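Local coordinates for enolase from the environmental genome shotgun sequencing of the Sargasso Sea (PDB 2QGY), which is of unknown function but belongs to the enolase superfamily, binds a magnesium ion and probably abstracts a proton next to a substrate carboxylate, at residues A[37-42]-A[65-70]; A[111-116]-A[281-286]; A[51-56]-A[61-66]. All blocks are in the same frame, centred on the assembly; numbering follows the deposited sequence.

Contact 1: A[37-42]-A[65-70]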
loop_
_atom_site.group_PDB
_atom_site.type_symbol
_atom_site.label_atom_id
_atom_site.label_comp_id
_atom_site.label_asym_id
_atom_site.label_seq_id
_atom_site.Cartn_x
_atom_site.Cartn_y
_atom_site.Cartn_z
ATOM N N ILE A 37 3.353 14.122 10.216
ATOM C CA ILE A 37 2.107 13.707 10.837
ATOM C C ILE A 37 2.501 13.169 12.199
ATOM O O ILE A 37 3.065 12.096 12.305
ATOM C CB ILE A 37 1.415 12.592 10.020
ATOM C CG1 ILE A 37 1.188 13.068 8.572
ATOM C CG2 ILE A 37 0.132 12.105 10.752
ATOM C CD1 ILE A 37 0.724 11.934 7.588
ATOM N N ILE A 38 2.184 13.932 13.230
ATOM C CA ILE A 38 2.557 13.578 14.596
ATOM C C ILE A 38 1.266 13.422 15.392
ATOM O O ILE A 38 0.368 14.229 15.234
ATOM C CB ILE A 38 3.435 14.665 15.182
ATOM C CG1 ILE A 38 4.759 14.699 14.382
ATOM C CG2 ILE A 38 3.703 14.375 16.651
ATOM C CD1 ILE A 38 5.719 15.765 14.788
ATOM N N ILE A 39 1.163 12.369 16.197
ATOM C CA ILE A 39 -0.059 12.133 16.980
ATOM C C ILE A 39 0.229 12.046 18.472
ATOM O O ILE A 39 1.330 11.705 18.893
ATOM C CB ILE A 39 -0.821 10.855 16.498
ATOM C CG1 ILE A 39 -0.209 9.567 17.076
ATOM C CG2 ILE A 39 -0.851 10.792 14.961
ATOM C CD1 ILE A 39 -1.054 8.319 16.759
ATOM N N LYS A 40 -0.792 12.352 19.277
ATOM C CA LYS A 40 -0.709 12.113 20.703
ATOM C C LYS A 40 -2.006 11.421 21.104
ATOM O O LYS A 40 -3.087 11.907 20.796
ATOM C CB LYS A 40 -0.562 13.433 21.474
ATOM C CG LYS A 40 -0.249 13.162 22.927
ATOM C CD LYS A 40 -0.166 14.452 23.779
ATOM C CE LYS A 40 -1.508 14.881 24.302
ATOM N NZ LYS A 40 -1.301 16.127 25.144
ATOM N N ILE A 41 -1.870 10.289 21.776
ATOM C CA ILE A 41 -2.994 9.492 22.277
ATOM C C ILE A 41 -2.932 9.619 23.795
ATOM O O ILE A 41 -1.850 9.537 24.371
ATOM C CB ILE A 41 -2.836 8.011 21.857
ATOM C CG1 ILE A 41 -3.137 7.851 20.345
ATOM C CG2 ILE A 41 -3.730 7.098 22.705
ATOM C CD1 ILE A 41 -3.056 6.424 19.820
ATOM N N THR A 42 -4.089 9.847 24.425
ATOM C CA THR A 42 -4.204 9.862 25.893
ATOM C C THR A 42 -5.093 8.692 26.320
ATOM O O THR A 42 -6.182 8.493 25.762
ATOM C CB THR A 42 -4.846 11.183 26.407
ATOM O OG1 THR A 42 -4.183 12.300 25.802
ATOM C CG2 THR A 42 -4.704 11.294 27.966
ATOM N N ILE A 65 -6.912 10.633 8.658
ATOM C CA ILE A 65 -8.271 10.132 8.749
ATOM C C ILE A 65 -8.333 8.638 9.070
ATOM O O ILE A 65 -9.153 8.199 9.890
ATOM C CB ILE A 65 -9.082 10.507 7.478
ATOM C CG1 ILE A 65 -9.286 12.029 7.405
ATOM C CG2 ILE A 65 -10.402 9.709 7.388
ATOM C CD1 ILE A 65 -9.912 12.667 8.639
ATOM N N ILE A 66 -7.429 7.869 8.473
ATOM C CA ILE A 66 -7.274 6.458 8.804
ATOM C C ILE A 66 -6.841 6.253 10.256
ATOM O O ILE A 66 -7.440 5.441 10.963
ATOM C CB ILE A 66 -6.305 5.746 7.817
ATOM C CG1 ILE A 66 -6.936 5.699 6.423
ATOM C CG2 ILE A 66 -5.994 4.319 8.307
ATOM C CD1 ILE A 66 -5.886 5.284 5.353
ATOM N N ILE A 67 -5.829 6.993 10.714
ATOM C CA ILE A 67 -5.481 6.944 12.125
ATOM C C ILE A 67 -6.707 7.237 12.992
ATOM O O ILE A 67 -6.946 6.539 13.982
ATOM C CB ILE A 67 -4.364 7.992 12.486
ATOM C CG1 ILE A 67 -3.051 7.601 11.796
ATOM C CG2 ILE A 67 -4.159 8.089 14.022
ATOM C CD1 ILE A 67 -1.975 8.705 11.828
ATOM N N LYS A 68 -7.459 8.272 12.636
ATOM C CA LYS A 68 -8.649 8.633 13.395
ATOM C C LYS A 68 -9.674 7.486 13.418
ATOM O O LYS A 68 -10.248 7.176 14.478
ATOM C CB LYS A 68 -9.311 9.905 12.826
ATOM C CG LYS A 68 -10.589 10.298 13.610
ATOM C CD LYS A 68 -11.097 11.702 13.274
ATOM C CE LYS A 68 -12.331 11.664 12.362
ATOM N NZ LYS A 68 -13.006 13.018 12.159
ATOM N N GLU A 69 -9.884 6.838 12.273
ATOM C CA GLU A 69 -10.863 5.742 12.240
ATOM C C GLU A 69 -10.426 4.516 13.016
ATOM O O GLU A 69 -11.246 3.834 13.692
ATOM C CB GLU A 69 -11.228 5.353 10.811
ATOM C CG GLU A 69 -12.074 6.386 10.060
ATOM C CD GLU A 69 -13.386 6.750 10.770
ATOM O OE1 GLU A 69 -14.061 5.841 11.298
ATOM O OE2 GLU A 69 -13.749 7.949 10.787
ATOM N N LEU A 70 -9.128 4.228 12.937
ATOM C CA LEU A 70 -8.555 3.136 13.710
ATOM C C LEU A 70 -8.664 3.445 15.200
ATOM O O LEU A 70 -9.019 2.587 15.999
ATOM C CB LEU A 70 -7.117 2.875 13.297
ATOM C CG LEU A 70 -6.977 2.285 11.887
ATOM C CD1 LEU A 70 -5.499 2.166 11.484
ATOM C CD2 LEU A 70 -7.661 0.943 11.736
#
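Ile67 reaches from its helix onto two isoleucines of a β-strand, Ile37 and Ile39, which stand two residues apart and so offer their side chains to the same face of the sheet. At CB the side chain of Ile67 forks. The short branch, CG2, lies anti to the backbone N (chi1 of CG1 -67°) and meets the tip of Ile39, its CD1, at 4.1 Å. The longer branch passes through CG1 and carries CD1 to the strand, where it settles against two methyls: Ile39 CG2 at 3.9 Å and Ile37 CG2 at 4.1 Å. Ile39 thus meets both ends of the fork. Its own CG1 sits between backbone N and carbonyl carbon (chi1 81°), and this sends CD1 toward the helix. Branching at CB suits isoleucine to both sides, since each residue presents two methyl-ended arms to a buried apolar layer that contains no hydrogen bond between the segments. Strand 37-43 runs between strands 48-53 and 13-21, and Ile39 also leans on Ile18 of the latter. Helix 60-74 packs against one face of this sheet, with Ile67 touching Ala104 and Ile108 of the adjacent helix 99-120, while Phe58 of the second subunit packs on Leu70.

Contact 2: A[111-116]-A[281-286]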
loop_
_atom_site.group_PDB
_atom_site.type_symbol
_atom_site.label_atom_id
_atom_site.label_comp_id
_atom_site.label_asym_id
_atom_site.label_seq_id
_atom_site.Cartn_x
_atom_site.Cartn_y
_atom_site.Cartn_z
ATOM N N ALA A 111 2.907 5.147 19.477
ATOM C CA ALA A 111 2.322 5.823 20.672
ATOM C C ALA A 111 2.004 4.855 21.825
ATOM O O ALA A 111 2.153 5.215 23.008
ATOM C CB ALA A 111 1.090 6.614 20.310
ATOM N N LEU A 112 1.532 3.656 21.478
ATOM C CA LEU A 112 1.242 2.637 22.496
ATOM C C LEU A 112 2.536 2.149 23.176
ATOM O O LEU A 112 2.552 1.855 24.386
ATOM C CB LEU A 112 0.425 1.484 21.904
ATOM C CG LEU A 112 -0.971 1.781 21.321
ATOM C CD1 LEU A 112 -1.656 0.532 20.857
ATOM C CD2 LEU A 112 -1.914 2.580 22.291
ATOM N N TRP A 113 3.629 2.088 22.415
ATOM C CA TRP A 113 4.937 1.768 22.985
ATOM C C TRP A 113 5.404 2.847 23.956
ATOM O O TRP A 113 5.996 2.518 24.998
ATOM C CB TRP A 113 6.010 1.568 21.910
ATOM C CG TRP A 113 5.987 0.192 21.291
ATOM C CD1 TRP A 113 5.495 -0.140 20.064
ATOM C CD2 TRP A 113 6.468 -1.039 21.874
ATOM N NE1 TRP A 113 5.648 -1.496 19.830
ATOM C CE2 TRP A 113 6.237 -2.069 20.922
ATOM C CE3 TRP A 113 7.079 -1.367 23.090
ATOM C CZ2 TRP A 113 6.577 -3.401 21.162
ATOM C CZ3 TRP A 113 7.415 -2.700 23.327
ATOM C CH2 TRP A 113 7.169 -3.696 22.366
ATOM N N ASP A 114 5.170 4.108 23.608
ATOM C CA ASP A 114 5.555 5.240 24.457
ATOM C C ASP A 114 4.786 5.092 25.781
ATOM O O ASP A 114 5.361 5.179 26.892
ATOM C CB ASP A 114 5.162 6.549 23.742
ATOM C CG ASP A 114 5.735 7.811 24.424
ATOM O OD1 ASP A 114 6.773 7.716 25.115
ATOM O OD2 ASP A 114 5.172 8.909 24.235
ATOM N N ILE A 115 3.486 4.878 25.647
ATOM C CA ILE A 115 2.576 4.686 26.814
ATOM C C ILE A 115 3.085 3.517 27.661
ATOM O O ILE A 115 3.271 3.653 28.880
ATOM C CB ILE A 115 1.120 4.468 26.368
ATOM C CG1 ILE A 115 0.562 5.807 25.865
ATOM C CG2 ILE A 115 0.221 3.878 27.547
ATOM C CD1 ILE A 115 -0.678 5.712 24.961
ATOM N N SER A 116 3.339 2.390 27.012
ATOM C CA SER A 116 3.857 1.189 27.701
ATOM C C SER A 116 5.151 1.455 28.459
ATOM O O SER A 116 5.326 0.986 29.604
ATOM C CB SER A 116 4.000 0.022 26.719
ATOM O OG SER A 116 2.698 -0.337 26.291
ATOM N N GLY A 281 4.731 -0.836 12.244
ATOM C CA GLY A 281 4.894 -0.681 13.699
ATOM C C GLY A 281 6.244 -1.206 14.141
ATOM O O GLY A 281 7.047 -1.678 13.303
ATOM N N LEU A 282 6.491 -1.169 15.456
ATOM C CA LEU A 282 7.777 -1.607 16.002
ATOM C C LEU A 282 7.917 -3.124 16.116
ATOM O O LEU A 282 9.025 -3.658 15.955
ATOM C CB LEU A 282 8.052 -0.923 17.341
ATOM C CG LEU A 282 8.059 0.604 17.198
ATOM C CD1 LEU A 282 8.654 1.149 18.486
ATOM C CD2 LEU A 282 8.915 1.067 15.979
ATOM N N ILE A 283 6.799 -3.795 16.374
ATOM C CA ILE A 283 6.776 -5.253 16.480
ATOM C C ILE A 283 7.336 -5.780 15.155
ATOM O O ILE A 283 8.174 -6.665 15.142
ATOM C CB ILE A 283 5.334 -5.766 16.715
ATOM C CG1 ILE A 283 4.872 -5.496 18.172
ATOM C CG2 ILE A 283 5.213 -7.245 16.353
ATOM C CD1 ILE A 283 3.468 -6.036 18.488
ATOM N N ASP A 284 6.854 -5.230 14.035
ATOM C CA ASP A 284 7.264 -5.743 12.734
ATOM C C ASP A 284 8.695 -5.414 12.353
ATOM O O ASP A 284 9.364 -6.218 11.719
ATOM C CB ASP A 284 6.271 -5.321 11.636
ATOM C CG ASP A 284 5.088 -6.307 11.526
ATOM O OD1 ASP A 284 5.106 -7.337 12.248
ATOM O OD2 ASP A 284 4.141 -6.038 10.757
ATOM N N ILE A 285 9.169 -4.235 12.732
ATOM C CA ILE A 285 10.559 -3.883 12.497
ATOM C C ILE A 285 11.489 -4.803 13.295
ATOM O O ILE A 285 12.484 -5.324 12.785
ATOM C CB ILE A 285 10.806 -2.407 12.882
ATOM C CG1 ILE A 285 10.179 -1.513 11.816
ATOM C CG2 ILE A 285 12.307 -2.093 13.058
ATOM C CD1 ILE A 285 10.419 -0.063 12.006
ATOM N N ILE A 286 11.156 -5.006 14.560
ATOM C CA ILE A 286 11.941 -5.911 15.411
ATOM C C ILE A 286 11.914 -7.365 14.926
ATOM O O ILE A 286 12.945 -8.031 14.943
ATOM C CB ILE A 286 11.466 -5.832 16.879
ATOM C CG1 ILE A 286 11.747 -4.445 17.490
ATOM C CG2 ILE A 286 12.101 -6.940 17.711
ATOM C CD1 ILE A 286 13.222 -4.073 17.613
#
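Trp113 and Leu282 join the two domains of an enolase-superfamily protein: helix 99-120 belongs to the N-terminal capping domain, helix 282-294 to the TIM-barrel-like domain. The main interaction is a CH-pi contact. Leu282 CD1 lies over one face of the indole, 4.1 Å from the centroid of the Trp113 five-membered ring and 26° off its normal. A broad, flat indole suits this place because it can take an aliphatic chain along its face, and Leu282 CB comes within 3.5 Å of Trp113 NE1. Apolar contact at the ring edge completes the grip: Ile283 CG1 lies near the ring plane, 4.0 Å from Trp113 CZ2. The polar part lies one turn earlier on the capping-domain helix: Glu109 OE2 accepts hydrogen bonds from Trp113 NE1 and from the backbone N of Ile283, which helps hold the rotation of the indole and probably interacts well with the positive end of the barrel helix. Leu124 of helix 124-128 touches both Trp113 and Leu282. Within the helix of Trp113, Ser116 OG donates to Leu112 O at 2.9 Å, tilted 33° from the carbonyl plane, while Ser116 N reaches the same oxygen from the opposite face.

Contact 3: A[51-56]-A[61-66]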
loop_
_atom_site.group_PDB
_atom_site.type_symbol
_atom_site.label_atom_id
_atom_site.label_comp_id
_atom_site.label_asym_id
_atom_site.label_seq_id
_atom_site.Cartn_x
_atom_site.Cartn_y
_atom_site.Cartn_z
ATOM N N GLY A 51 3.267 9.400 18.738
ATOM C CA GLY A 51 3.534 8.599 17.533
ATOM C C GLY A 51 3.774 9.547 16.372
ATOM O O GLY A 51 3.489 10.751 16.439
ATOM N N GLU A 52 4.301 8.991 15.291
ATOM C CA GLU A 52 4.536 9.747 14.078
ATOM C C GLU A 52 4.365 8.774 12.921
ATOM O O GLU A 52 4.804 7.637 13.027
ATOM C CB GLU A 52 5.949 10.335 14.067
ATOM C CG GLU A 52 6.204 11.205 12.810
ATOM C CD GLU A 52 7.388 12.164 12.881
ATOM O OE1 GLU A 52 8.089 12.290 13.934
ATOM O OE2 GLU A 52 7.633 12.816 11.834
ATOM N N ALA A 53 3.645 9.192 11.878
ATOM C CA ALA A 53 3.416 8.383 10.673
ATOM C C ALA A 53 4.337 8.875 9.579
ATOM O O ALA A 53 4.581 10.089 9.471
ATOM C CB ALA A 53 1.969 8.540 10.168
ATOM N N PHE A 54 4.823 7.940 8.763
ATOM C CA PHE A 54 5.598 8.341 7.606
ATOM C C PHE A 54 4.661 9.034 6.609
ATOM O O PHE A 54 3.739 8.427 6.095
ATOM C CB PHE A 54 6.332 7.156 6.984
ATOM C CG PHE A 54 6.984 7.514 5.705
ATOM C CD1 PHE A 54 8.146 8.255 5.715
ATOM C CD2 PHE A 54 6.390 7.190 4.508
ATOM C CE1 PHE A 54 8.766 8.625 4.535
ATOM C CE2 PHE A 54 6.998 7.571 3.279
ATOM C CZ PHE A 54 8.174 8.296 3.312
ATOM N N SER A 55 4.888 10.311 6.348
ATOM C CA SER A 55 3.926 11.078 5.535
ATOM C C SER A 55 4.275 11.048 4.060
ATOM O O SER A 55 5.443 10.955 3.695
ATOM C CB SER A 55 3.820 12.533 6.015
ATOM O OG SER A 55 5.023 13.190 5.743
ATOM N N ILE A 56 3.248 11.126 3.211
ATOM C CA ILE A 56 3.413 10.922 1.764
ATOM C C ILE A 56 2.629 12.033 1.106
ATOM O O ILE A 56 1.506 12.317 1.518
ATOM C CB ILE A 56 2.920 9.537 1.285
ATOM C CG1 ILE A 56 3.477 8.414 2.170
ATOM C CG2 ILE A 56 3.378 9.301 -0.170
ATOM C CD1 ILE A 56 2.837 7.005 1.931
ATOM N N LYS A 61 -3.586 13.975 4.766
ATOM C CA LYS A 61 -4.902 14.031 5.408
ATOM C C LYS A 61 -5.563 12.641 5.387
ATOM O O LYS A 61 -6.225 12.249 6.353
ATOM C CB LYS A 61 -5.792 15.069 4.715
ATOM C CG LYS A 61 -5.348 16.507 4.984
ATOM C CD LYS A 61 -6.441 17.530 4.663
ATOM C CE LYS A 61 -6.690 17.646 3.177
ATOM N NZ LYS A 61 -7.597 18.807 2.810
ATOM N N GLY A 62 -5.353 11.907 4.298
ATOM C CA GLY A 62 -5.875 10.543 4.171
ATOM C C GLY A 62 -5.321 9.642 5.262
ATOM O O GLY A 62 -6.065 8.904 5.907
ATOM N N ILE A 63 -4.017 9.743 5.504
ATOM C CA ILE A 63 -3.380 8.961 6.557
ATOM C C ILE A 63 -3.982 9.340 7.927
ATOM O O ILE A 63 -4.343 8.459 8.743
ATOM C CB ILE A 63 -1.848 9.128 6.501
ATOM C CG1 ILE A 63 -1.274 8.459 5.218
ATOM C CG2 ILE A 63 -1.169 8.565 7.767
ATOM C CD1 ILE A 63 0.139 8.903 4.925
ATOM N N ALA A 64 -4.100 10.641 8.175
ATOM C CA ALA A 64 -4.664 11.119 9.453
ATOM C C ALA A 64 -6.093 10.617 9.706
ATOM O O ALA A 64 -6.461 10.274 10.844
ATOM C CB ALA A 64 -4.618 12.633 9.496
ATOM N N ILE A 65 -6.912 10.633 8.658
ATOM C CA ILE A 65 -8.271 10.132 8.749
ATOM C C ILE A 65 -8.333 8.638 9.070
ATOM O O ILE A 65 -9.153 8.199 9.890
ATOM C CB ILE A 65 -9.082 10.507 7.478
ATOM C CG1 ILE A 65 -9.286 12.029 7.405
ATOM C CG2 ILE A 65 -10.402 9.709 7.388
ATOM C CD1 ILE A 65 -9.912 12.667 8.639
ATOM N N ILE A 66 -7.429 7.869 8.473
ATOM C CA ILE A 66 -7.274 6.458 8.804
ATOM C C ILE A 66 -6.841 6.253 10.256
ATOM O O ILE A 66 -7.440 5.441 10.963
ATOM C CB ILE A 66 -6.305 5.746 7.817
ATOM C CG1 ILE A 66 -6.936 5.699 6.423
ATOM C CG2 ILE A 66 -5.994 4.319 8.307
ATOM C CD1 ILE A 66 -5.886 5.284 5.353
#
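Ile63 faces Ala53 and the chain that runs on from it, and its two branches divide the work. Among apolar contacts, the short branch comes first: Ile63 CG2 stands 4.0 Å from Ala53 CB. Alanine fits here because its single methyl is small enough to sit against helix 60-74 while also touching Ser103 and Ala107 of helix 99-120. The long branch, extended at chi2 165°, carries Ile63 CD1 to the loop residues that follow, where it comes within 4.4 Å of Ile56 CG1.

The same methyl also rests on backbone. It lies 3.8 Å from Phe54 O and 4.2 Å from Ile56 N, so the isoleucine packs against peptide groups rather than into a purely aliphatic layer. No hydrogen bond crosses between the segments, and polar needs are met elsewhere: Phe54 O is bonded to Ser103 OG, and Ser55 OG to Lys35 O.

With its CB directed away from the helix, Phe54 packs its ring on Lys34, Asp275 and Asn305, and its side chain comes to about 9 Å from the bound magnesium ion. Residues Asp200, Glu226 and Glu252 form that metal site. A loop following the third strand of the capping domain and coming near the barrel's metal site is consistent with the specificity loops by which capping domains of the enolase superfamily help enclose the active site.

How the contacts relate
After strand 13-21, the chain lays down strand 37-43, returns along strand 48-53 and then enters helix 60-74. Contact 1 closes this strand-strand-helix excursion, with 22 residues between its segments. Contact 3 opens within this span, has only four residues between its segments, and ends on the same helix, sharing Ile65 and Ile66. The strands themselves are joined by backbone, Ile39 N lying 2.8 Å from Gly51 O. Contact 2 follows in series, closing a far longer span of 164 residues and tying the capping domain to the barrel. Helix 99-120 connects the sets: Ile115 packs on Ile41, and Ala111 on Gly51, so the sheet lies next to the interdomain helix.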